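Local structure of PPC domain-containing protein (Archaeoglobus fulgidus, 2H6L) at residues A37-I43 / E114-L120; A45-I51 / L105-F111. The protein is of unknown function but binds zinc through a histidine site and belongs to the plant and prokaryote conserved (PPC) domain family. All coordinates share one frame. Residue numbers count along the deposited sequence, not the author numbering.

Contact 1 (A37-I43 / E114-L120); sequences AAHISAI and EVFVLPL
Strands 38-43 and 114-119 form a regular antiparallel pair (166°, axes 4.6 Å apart) inside the PPC-domain sheet, flanked by strands 70-82 and 10-15. At Glu114, N donates to Ile43 O and O accepts from Ile43 N, both 3.2 Å; its carboxylate turns to the second subunit, hydrogen-bonding to His89 and salt-bridging to Arg127 there. Val115 pairs with Ala42 (CA-CA 4.3 Å), its CG1 4.1 Å from Ile40 CG2. Phe116 N donates to Ser41 O at 2.7 Å and Ser41 N to Phe116 O at 3.1 Å; the t-rotamer ring stacks on His39 of the second subunit. Val117 faces Ile40 as a non-hydrogen-bonded pair. Leu118 and His39 exchange hydrogen bonds, His39 N to Leu118 O and Leu118 N to His39 O, 3.0 Å each. Pro119, lacking an amide hydrogen, falls at a non-hydrogen-bonded site opposite Ala38; Leu120 N then donates to Ala37 O at 2.7 Å. The Ala38, Ile40, Ala42, Val115 and Val117 face is thus aliphatic, whereas His39, Ser41, Ile43, Glu114, Phe116 and Leu118 bring mixed polar, aromatic and aliphatic groups to neighbouring subunits.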
ATOM      1  N   ALA A  37     -18.111  -3.387  -0.367  1.00 20.79           N
ATOM      2  CA  ALA A  37     -17.179  -2.298  -0.628  1.00 19.01           C
ATOM      3  C   ALA A  37     -16.083  -2.353   0.430  1.00 18.71           C
ATOM      4  O   ALA A  37     -16.372  -2.499   1.614  1.00 17.02           O
ATOM      5  CB  ALA A  37     -17.912  -0.959  -0.564  1.00 14.04           C
ATOM      6  N   ALA A  38     -14.829  -2.249   0.005  1.00 19.75           N
ATOM      7  CA  ALA A  38     -13.715  -2.304   0.947  1.00 20.33           C
ATOM      8  C   ALA A  38     -12.373  -1.951   0.328  1.00 21.40           C
ATOM      9  O   ALA A  38     -12.236  -1.871  -0.893  1.00 22.11           O
ATOM     10  CB  ALA A  38     -13.629  -3.698   1.563  1.00 17.54           C
ATOM     11  N   HIS A  39     -11.393  -1.721   1.197  1.00 20.48           N
ATOM     12  CA  HIS A  39     -10.031  -1.429   0.780  1.00 21.20           C
ATOM     13  C   HIS A  39      -9.265  -2.695   1.142  1.00 21.00           C
ATOM     14  O   HIS A  39      -9.499  -3.275   2.202  1.00 19.89           O
ATOM     15  CB  HIS A  39      -9.453  -0.250   1.557  1.00 22.51           C
ATOM     16  CG  HIS A  39      -8.016   0.027   1.241  1.00 22.77           C
ATOM     17  ND1 HIS A  39      -7.050   0.156   2.216  1.00 22.42           N
ATOM     18  CD2 HIS A  39      -7.385   0.208   0.057  1.00 21.96           C
ATOM     19  CE1 HIS A  39      -5.886   0.408   1.646  1.00 22.64           C
ATOM     20  NE2 HIS A  39      -6.061   0.445   0.336  1.00 24.22           N
ATOM     21  N   ILE A  40      -8.359  -3.117   0.267  1.00 21.75           N
ATOM     22  CA  ILE A  40      -7.592  -4.336   0.482  1.00 20.63           C
ATOM     23  C   ILE A  40      -6.090  -4.127   0.445  1.00 20.88           C
ATOM     24  O   ILE A  40      -5.579  -3.362  -0.370  1.00 17.82           O
ATOM     25  CB  ILE A  40      -7.911  -5.380  -0.599  1.00 22.88           C
ATOM     26  CG1 ILE A  40      -9.382  -5.790  -0.522  1.00 23.56           C
ATOM     27  CG2 ILE A  40      -6.985  -6.577  -0.453  1.00 22.48           C
ATOM     28  CD1 ILE A  40      -9.832  -6.625  -1.713  1.00 26.73           C
ATOM     29  N   SER A  41      -5.389  -4.846   1.315  1.00 19.02           N
ATOM     30  CA  SER A  41      -3.939  -4.782   1.369  1.00 17.88           C
ATOM     31  C   SER A  41      -3.410  -6.145   1.828  1.00 17.52           C
ATOM     32  O   SER A  41      -4.050  -6.821   2.623  1.00 18.67           O
ATOM     33  CB  SER A  41      -3.500  -3.701   2.345  1.00 14.51           C
ATOM     34  OG  SER A  41      -2.092  -3.602   2.362  1.00 18.49           O
ATOM     35  N   ALA A  42      -2.251  -6.552   1.321  1.00 17.51           N
ATOM     36  CA  ALA A  42      -1.682  -7.836   1.722  1.00 18.36           C
ATOM     37  C   ALA A  42      -0.188  -7.927   1.466  1.00 18.51           C
ATOM     38  O   ALA A  42       0.367  -7.173   0.668  1.00 18.66           O
ATOM     39  CB  ALA A  42      -2.400  -8.980   0.991  1.00 15.68           C
ATOM     40  N   ILE A  43       0.463  -8.845   2.174  1.00 18.02           N
ATOM     41  CA  ILE A  43       1.887  -9.094   2.001  1.00 18.01           C
ATOM     42  C   ILE A  43       2.077 -10.589   2.205  1.00 16.90           C
ATOM     43  O   ILE A  43       1.174 -11.269   2.680  1.00 15.62           O
ATOM     44  CB  ILE A  43       2.777  -8.335   3.021  1.00 18.30           C
ATOM     45  CG1 ILE A  43       2.422  -8.738   4.453  1.00 18.58           C
ATOM     46  CG2 ILE A  43       2.640  -6.833   2.825  1.00 18.10           C
ATOM     47  CD1 ILE A  43       3.433  -8.216   5.490  1.00 21.43           C
ATOM     48  N   GLU A 114      -1.078 -12.739   4.331  1.00 18.21           N
ATOM     49  CA  GLU A 114      -1.767 -12.062   5.415  1.00 17.43           C
ATOM     50  C   GLU A 114      -2.444 -10.866   4.758  1.00 17.70           C
ATOM     51  O   GLU A 114      -1.787  -9.980   4.215  1.00 16.87           O
ATOM     52  CB  GLU A 114      -0.752 -11.640   6.488  1.00 17.59           C
ATOM     53  CG  GLU A 114       0.110 -12.826   6.953  1.00 16.77           C
ATOM     54  CD  GLU A 114       1.170 -12.484   8.008  1.00 18.66           C
ATOM     55  OE1 GLU A 114       1.632 -11.327   8.075  1.00 16.39           O
ATOM     56  OE2 GLU A 114       1.561 -13.401   8.761  1.00 15.48           O
ATOM     57  N   VAL A 115      -3.769 -10.862   4.808  1.00 16.99           N
ATOM     58  CA  VAL A 115      -4.557  -9.822   4.173  1.00 17.83           C
ATOM     59  C   VAL A 115      -5.251  -8.908   5.166  1.00 17.36           C
ATOM     60  O   VAL A 115      -5.753  -9.361   6.194  1.00 19.33           O
ATOM     61  CB  VAL A 115      -5.652 -10.453   3.263  1.00 16.83           C
ATOM     62  CG1 VAL A 115      -6.333  -9.377   2.430  1.00 17.15           C
ATOM     63  CG2 VAL A 115      -5.039 -11.524   2.376  1.00 18.77           C
ATOM     64  N   PHE A 116      -5.268  -7.617   4.861  1.00 15.73           N
ATOM     65  CA  PHE A 116      -5.960  -6.668   5.715  1.00 16.59           C
ATOM     66  C   PHE A 116      -7.174  -6.240   4.919  1.00 16.23           C
ATOM     67  O   PHE A 116      -7.047  -5.765   3.793  1.00 15.17           O
ATOM     68  CB  PHE A 116      -5.105  -5.435   6.018  1.00 16.72           C
ATOM     69  CG  PHE A 116      -5.851  -4.356   6.763  1.00 19.16           C
ATOM     70  CD1 PHE A 116      -6.530  -4.651   7.944  1.00 20.23           C
ATOM     71  CD2 PHE A 116      -5.885  -3.050   6.282  1.00 20.21           C
ATOM     72  CE1 PHE A 116      -7.239  -3.669   8.631  1.00 21.59           C
ATOM     73  CE2 PHE A 116      -6.587  -2.061   6.960  1.00 21.69           C
ATOM     74  CZ  PHE A 116      -7.266  -2.369   8.139  1.00 20.28           C
ATOM     75  N   VAL A 117      -8.352  -6.433   5.490  1.00 16.50           N
ATOM     76  CA  VAL A 117      -9.576  -6.042   4.808  1.00 18.60           C
ATOM     77  C   VAL A 117     -10.275  -4.962   5.616  1.00 18.09           C
ATOM     78  O   VAL A 117     -10.568  -5.153   6.794  1.00 20.10           O
ATOM     79  CB  VAL A 117     -10.524  -7.235   4.634  1.00 17.87           C
ATOM     80  CG1 VAL A 117     -11.812  -6.781   3.967  1.00 19.38           C
ATOM     81  CG2 VAL A 117      -9.842  -8.315   3.812  1.00 17.32           C
ATOM     82  N   LEU A 118     -10.525  -3.824   4.980  1.00 19.27           N
ATOM     83  CA  LEU A 118     -11.197  -2.712   5.641  1.00 18.49           C
ATOM     84  C   LEU A 118     -12.540  -2.508   4.961  1.00 19.60           C
ATOM     85  O   LEU A 118     -12.629  -1.829   3.931  1.00 18.35           O
ATOM     86  CB  LEU A 118     -10.356  -1.434   5.524  1.00 19.18           C
ATOM     87  CG  LEU A 118     -10.848  -0.191   6.271  1.00 18.66           C
ATOM     88  CD1 LEU A 118     -10.735  -0.405   7.774  1.00 19.98           C
ATOM     89  CD2 LEU A 118     -10.014   1.002   5.863  1.00 22.29           C
ATOM     90  N   PRO A 119     -13.605  -3.119   5.510  1.00 20.70           N
ATOM     91  CA  PRO A 119     -14.932  -2.967   4.908  1.00 20.79           C
ATOM     92  C   PRO A 119     -15.393  -1.511   4.954  1.00 21.52           C
ATOM     93  O   PRO A 119     -15.080  -0.776   5.894  1.00 19.39           O
ATOM     94  CB  PRO A 119     -15.807  -3.894   5.755  1.00 20.72           C
ATOM     95  CG  PRO A 119     -15.118  -3.885   7.092  1.00 21.36           C
ATOM     96  CD  PRO A 119     -13.664  -3.979   6.707  1.00 18.60           C
ATOM     97  N   LEU A 120     -16.119  -1.100   3.921  1.00 19.42           N
ATOM     98  CA  LEU A 120     -16.622   0.260   3.837  1.00 19.56           C
ATOM     99  C   LEU A 120     -18.141   0.200   3.805  1.00 19.81           C
ATOM    100  O   LEU A 120     -18.736  -0.380   2.887  1.00 18.82           O
ATOM    101  CB  LEU A 120     -16.072   0.938   2.577  1.00 18.83           C
ATOM    102  CG  LEU A 120     -14.545   1.071   2.574  1.00 18.25           C
ATOM    103  CD1 LEU A 120     -14.040   1.432   1.183  1.00 19.86           C
ATOM    104  CD2 LEU A 120     -14.136   2.118   3.588  1.00 16.69           C
TER

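Contact 2 (A45-I51 / L105-F111); sequences AVRSAVI and LFSAEVF
Arg47 and Glu109 form a salt bridge, NH1 to OE2 2.8 Å, whose hydrogen bond is bent and weak; Arg47 N also donates to Glu109 O at 2.9 Å. Strands 48-51 and 105-110 run antiparallel (177°), axes 4.5 Å apart. Val50 N donates to Ser107 O at 2.7 Å, while Val50 O accepts from both Phe106 N (2.9 Å) and Ser107 N (3.2 Å): a classic beta bulge in which Phe106 and Ser107 both face Val50, Phe106 in position 1 with the helix-like psi (-106/-46) usual there. Glu109 N donates to Ser48 O, and Phe111 N to Ala45 O, both 3.1 Å. The chain turns corners at Arg47 and Phe111. Val46 CG1 lies 4.0 Å from Ala108 CB. Val50 CG1 meets Phe106 CB at 3.9 Å; the Phe106 ring extends beyond to Tyr61, Lys63 and the zinc ligand His104. Ala49 and Ala108 (CA-CA 4.0 Å) thus put methyl groups side by side on the buried face, with Ile51 CG2 4.4 Å from Leu105 CD1, while the salt bridge lies at the partly exposed corner, where Arg47 meets Glu109 from the face of Ser48, Val50 and Ser107.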
ATOM      1  N   ALA A  45       3.901 -14.268   0.385  1.00 15.60           N
ATOM      2  CA  ALA A  45       4.566 -14.866  -0.763  1.00 14.31           C
ATOM      3  C   ALA A  45       3.614 -15.799  -1.497  1.00 13.36           C
ATOM      4  O   ALA A  45       2.680 -16.332  -0.905  1.00 14.84           O
ATOM      5  CB  ALA A  45       5.808 -15.632  -0.310  1.00 12.05           C
ATOM      6  N   VAL A  46       3.877 -15.995  -2.784  1.00 13.91           N
ATOM      7  CA  VAL A  46       3.059 -16.855  -3.630  1.00 14.58           C
ATOM      8  C   VAL A  46       3.936 -17.874  -4.345  1.00 14.82           C
ATOM      9  O   VAL A  46       5.131 -17.651  -4.534  1.00 16.14           O
ATOM     10  CB  VAL A  46       2.299 -16.031  -4.700  1.00 13.70           C
ATOM     11  CG1 VAL A  46       1.406 -14.993  -4.031  1.00 15.68           C
ATOM     12  CG2 VAL A  46       3.285 -15.355  -5.627  1.00 15.56           C
ATOM     13  N   ARG A  47       3.332 -18.986  -4.751  1.00 16.66           N
ATOM     14  CA  ARG A  47       4.046 -20.047  -5.459  1.00 16.82           C
ATOM     15  C   ARG A  47       4.034 -19.804  -6.968  1.00 16.68           C
ATOM     16  O   ARG A  47       4.857 -20.346  -7.706  1.00 15.52           O
ATOM     17  CB  ARG A  47       3.405 -21.399  -5.141  1.00 17.66           C
ATOM     18  CG  ARG A  47       3.231 -21.659  -3.640  1.00 16.91           C
ATOM     19  CD  ARG A  47       2.786 -23.099  -3.402  1.00 18.60           C
ATOM     20  NE  ARG A  47       3.813 -24.054  -3.815  1.00 18.06           N
ATOM     21  CZ  ARG A  47       3.562 -25.300  -4.204  1.00 20.46           C
ATOM     22  NH1 ARG A  47       2.311 -25.748  -4.238  1.00 18.77           N
ATOM     23  NH2 ARG A  47       4.562 -26.100  -4.559  1.00 23.24           N
ATOM     24  N   SER A  48       3.088 -18.991  -7.424  1.00 18.37           N
ATOM     25  CA  SER A  48       2.983 -18.664  -8.843  1.00 18.39           C
ATOM     26  C   SER A  48       1.919 -17.597  -9.004  1.00 18.13           C
ATOM     27  O   SER A  48       1.229 -17.255  -8.050  1.00 17.37           O
ATOM     28  CB  SER A  48       2.582 -19.894  -9.653  1.00 18.58           C
ATOM     29  OG  SER A  48       1.274 -20.314  -9.300  1.00 20.95           O
ATOM     30  N   ALA A  49       1.763 -17.084 -10.216  1.00 18.52           N
ATOM     31  CA  ALA A  49       0.772 -16.050 -10.415  1.00 17.77           C
ATOM     32  C   ALA A  49       0.538 -15.712 -11.867  1.00 18.36           C
ATOM     33  O   ALA A  49       1.290 -16.120 -12.753  1.00 18.81           O
ATOM     34  CB  ALA A  49       1.204 -14.788  -9.664  1.00 16.13           C
ATOM     35  N   VAL A  50      -0.536 -14.966 -12.096  1.00 18.25           N
ATOM     36  CA  VAL A  50      -0.875 -14.485 -13.421  1.00 18.11           C
ATOM     37  C   VAL A  50      -1.212 -13.012 -13.251  1.00 17.33           C
ATOM     38  O   VAL A  50      -2.148 -12.657 -12.539  1.00 18.89           O
ATOM     39  CB  VAL A  50      -2.089 -15.221 -14.028  1.00 18.89           C
ATOM     40  CG1 VAL A  50      -2.438 -14.598 -15.383  1.00 20.23           C
ATOM     41  CG2 VAL A  50      -1.766 -16.710 -14.211  1.00 18.10           C
ATOM     42  N   ILE A  51      -0.422 -12.158 -13.887  1.00 17.80           N
ATOM     43  CA  ILE A  51      -0.626 -10.720 -13.813  1.00 19.78           C
ATOM     44  C   ILE A  51      -0.794 -10.205 -15.234  1.00 21.58           C
ATOM     45  O   ILE A  51      -0.831 -10.985 -16.186  1.00 23.03           O
ATOM     46  CB  ILE A  51       0.586 -10.009 -13.175  1.00 19.01           C
ATOM     47  CG1 ILE A  51       1.829 -10.218 -14.043  1.00 18.79           C
ATOM     48  CG2 ILE A  51       0.827 -10.547 -11.763  1.00 18.86           C
ATOM     49  CD1 ILE A  51       3.021  -9.388 -13.615  1.00 19.75           C
ATOM     50  N   LEU A 105      -3.657  -7.972 -11.056  1.00 15.83           N
ATOM     51  CA  LEU A 105      -3.606  -9.354 -10.596  1.00 17.87           C
ATOM     52  C   LEU A 105      -4.807 -10.164 -11.068  1.00 18.63           C
ATOM     53  O   LEU A 105      -5.950  -9.755 -10.878  1.00 20.05           O
ATOM     54  CB  LEU A 105      -3.539  -9.391  -9.067  1.00 16.83           C
ATOM     55  CG  LEU A 105      -3.550 -10.772  -8.418  1.00 17.27           C
ATOM     56  CD1 LEU A 105      -2.273 -11.517  -8.790  1.00 17.32           C
ATOM     57  CD2 LEU A 105      -3.665 -10.618  -6.904  1.00 18.75           C
ATOM     58  N   PHE A 106      -4.543 -11.317 -11.675  1.00 18.99           N
ATOM     59  CA  PHE A 106      -5.613 -12.188 -12.155  1.00 19.98           C
ATOM     60  C   PHE A 106      -5.743 -13.391 -11.241  1.00 18.48           C
ATOM     61  O   PHE A 106      -6.849 -13.764 -10.844  1.00 18.45           O
ATOM     62  CB  PHE A 106      -5.333 -12.647 -13.587  1.00 20.50           C
ATOM     63  CG  PHE A 106      -5.509 -11.562 -14.611  1.00 23.36           C
ATOM     64  CD1 PHE A 106      -6.780 -11.121 -14.962  1.00 23.69           C
ATOM     65  CD2 PHE A 106      -4.408 -10.970 -15.213  1.00 22.43           C
ATOM     66  CE1 PHE A 106      -6.952 -10.108 -15.898  1.00 24.70           C
ATOM     67  CE2 PHE A 106      -4.571  -9.952 -16.150  1.00 23.39           C
ATOM     68  CZ  PHE A 106      -5.841  -9.521 -16.493  1.00 23.26           C
ATOM     69  N   SER A 107      -4.607 -13.999 -10.912  1.00 17.72           N
ATOM     70  CA  SER A 107      -4.590 -15.151 -10.012  1.00 17.57           C
ATOM     71  C   SER A 107      -3.218 -15.321  -9.375  1.00 16.86           C
ATOM     72  O   SER A 107      -2.203 -14.871  -9.913  1.00 16.40           O
ATOM     73  CB  SER A 107      -4.939 -16.437 -10.761  1.00 16.68           C
ATOM     74  OG  SER A 107      -3.884 -16.813 -11.635  1.00 21.49           O
ATOM     75  N   ALA A 108      -3.204 -15.984  -8.225  1.00 17.20           N
ATOM     76  CA  ALA A 108      -1.975 -16.255  -7.505  1.00 15.29           C
ATOM     77  C   ALA A 108      -2.199 -17.411  -6.549  1.00 15.80           C
ATOM     78  O   ALA A 108      -3.180 -17.445  -5.809  1.00 15.49           O
ATOM     79  CB  ALA A 108      -1.523 -15.024  -6.733  1.00 16.47           C
ATOM     80  N   GLU A 109      -1.291 -18.376  -6.592  1.00 17.20           N
ATOM     81  CA  GLU A 109      -1.370 -19.516  -5.699  1.00 18.32           C
ATOM     82  C   GLU A 109      -0.677 -19.043  -4.435  1.00 17.66           C
ATOM     83  O   GLU A 109       0.456 -18.579  -4.484  1.00 17.14           O
ATOM     84  CB  GLU A 109      -0.626 -20.705  -6.284  1.00 19.40           C
ATOM     85  CG  GLU A 109      -0.854 -21.996  -5.531  1.00 24.71           C
ATOM     86  CD  GLU A 109      -0.138 -23.163  -6.176  1.00 28.30           C
ATOM     87  OE1 GLU A 109      -0.222 -23.292  -7.417  1.00 30.43           O
ATOM     88  OE2 GLU A 109       0.502 -23.951  -5.445  1.00 29.83           O
ATOM     89  N   VAL A 110      -1.364 -19.154  -3.308  1.00 17.29           N
ATOM     90  CA  VAL A 110      -0.803 -18.715  -2.040  1.00 18.48           C
ATOM     91  C   VAL A 110       0.223 -19.648  -1.388  1.00 20.79           C
ATOM     92  O   VAL A 110       0.056 -20.876  -1.383  1.00 18.59           O
ATOM     93  CB  VAL A 110      -1.919 -18.488  -1.010  1.00 17.78           C
ATOM     94  CG1 VAL A 110      -1.311 -18.207   0.358  1.00 20.10           C
ATOM     95  CG2 VAL A 110      -2.804 -17.345  -1.448  1.00 17.92           C
ATOM     96  N   PHE A 111       1.282 -19.050  -0.841  1.00 18.72           N
ATOM     97  CA  PHE A 111       2.292 -19.795  -0.103  1.00 18.62           C
ATOM     98  C   PHE A 111       1.969 -19.430   1.343  1.00 18.90           C
ATOM     99  O   PHE A 111       1.688 -20.297   2.179  1.00 19.69           O
ATOM    100  CB  PHE A 111       3.711 -19.338  -0.436  1.00 19.01           C
ATOM    101  CG  PHE A 111       4.770 -20.063   0.358  1.00 18.39           C
ATOM    102  CD1 PHE A 111       5.062 -21.401   0.095  1.00 17.50           C
ATOM    103  CD2 PHE A 111       5.418 -19.437   1.411  1.00 19.28           C
ATOM    104  CE1 PHE A 111       5.979 -22.102   0.869  1.00 16.65           C
ATOM    105  CE2 PHE A 111       6.342 -20.128   2.201  1.00 21.06           C
ATOM    106  CZ  PHE A 111       6.621 -21.467   1.930  1.00 19.63           C
TER

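Contact 1 and contact 2 lie about 17 Å apart, centre to centre, in the same antiparallel sheet of the PPC domain. Along the chain the order is 37-43, 45-51, 105-111, 114-120, so contact 2 is nested inside the loop closed by contact 1. Strand 38-43 leads into strand 45-55, and strand 99-110 into strand 113-119; the same two runs of chain thus pair twice, with the corners at Arg47 and Phe111 redirecting them. Strand 70-82 also pairs with both 38-43 and 45-55. Both contacts touch the second subunit, and the side chains of Ile43 and Ala45 lie about 5 and 7 Å, respectively, from a bound zinc ion, so the junction between the contacts sits near bound zinc and a subunit contact.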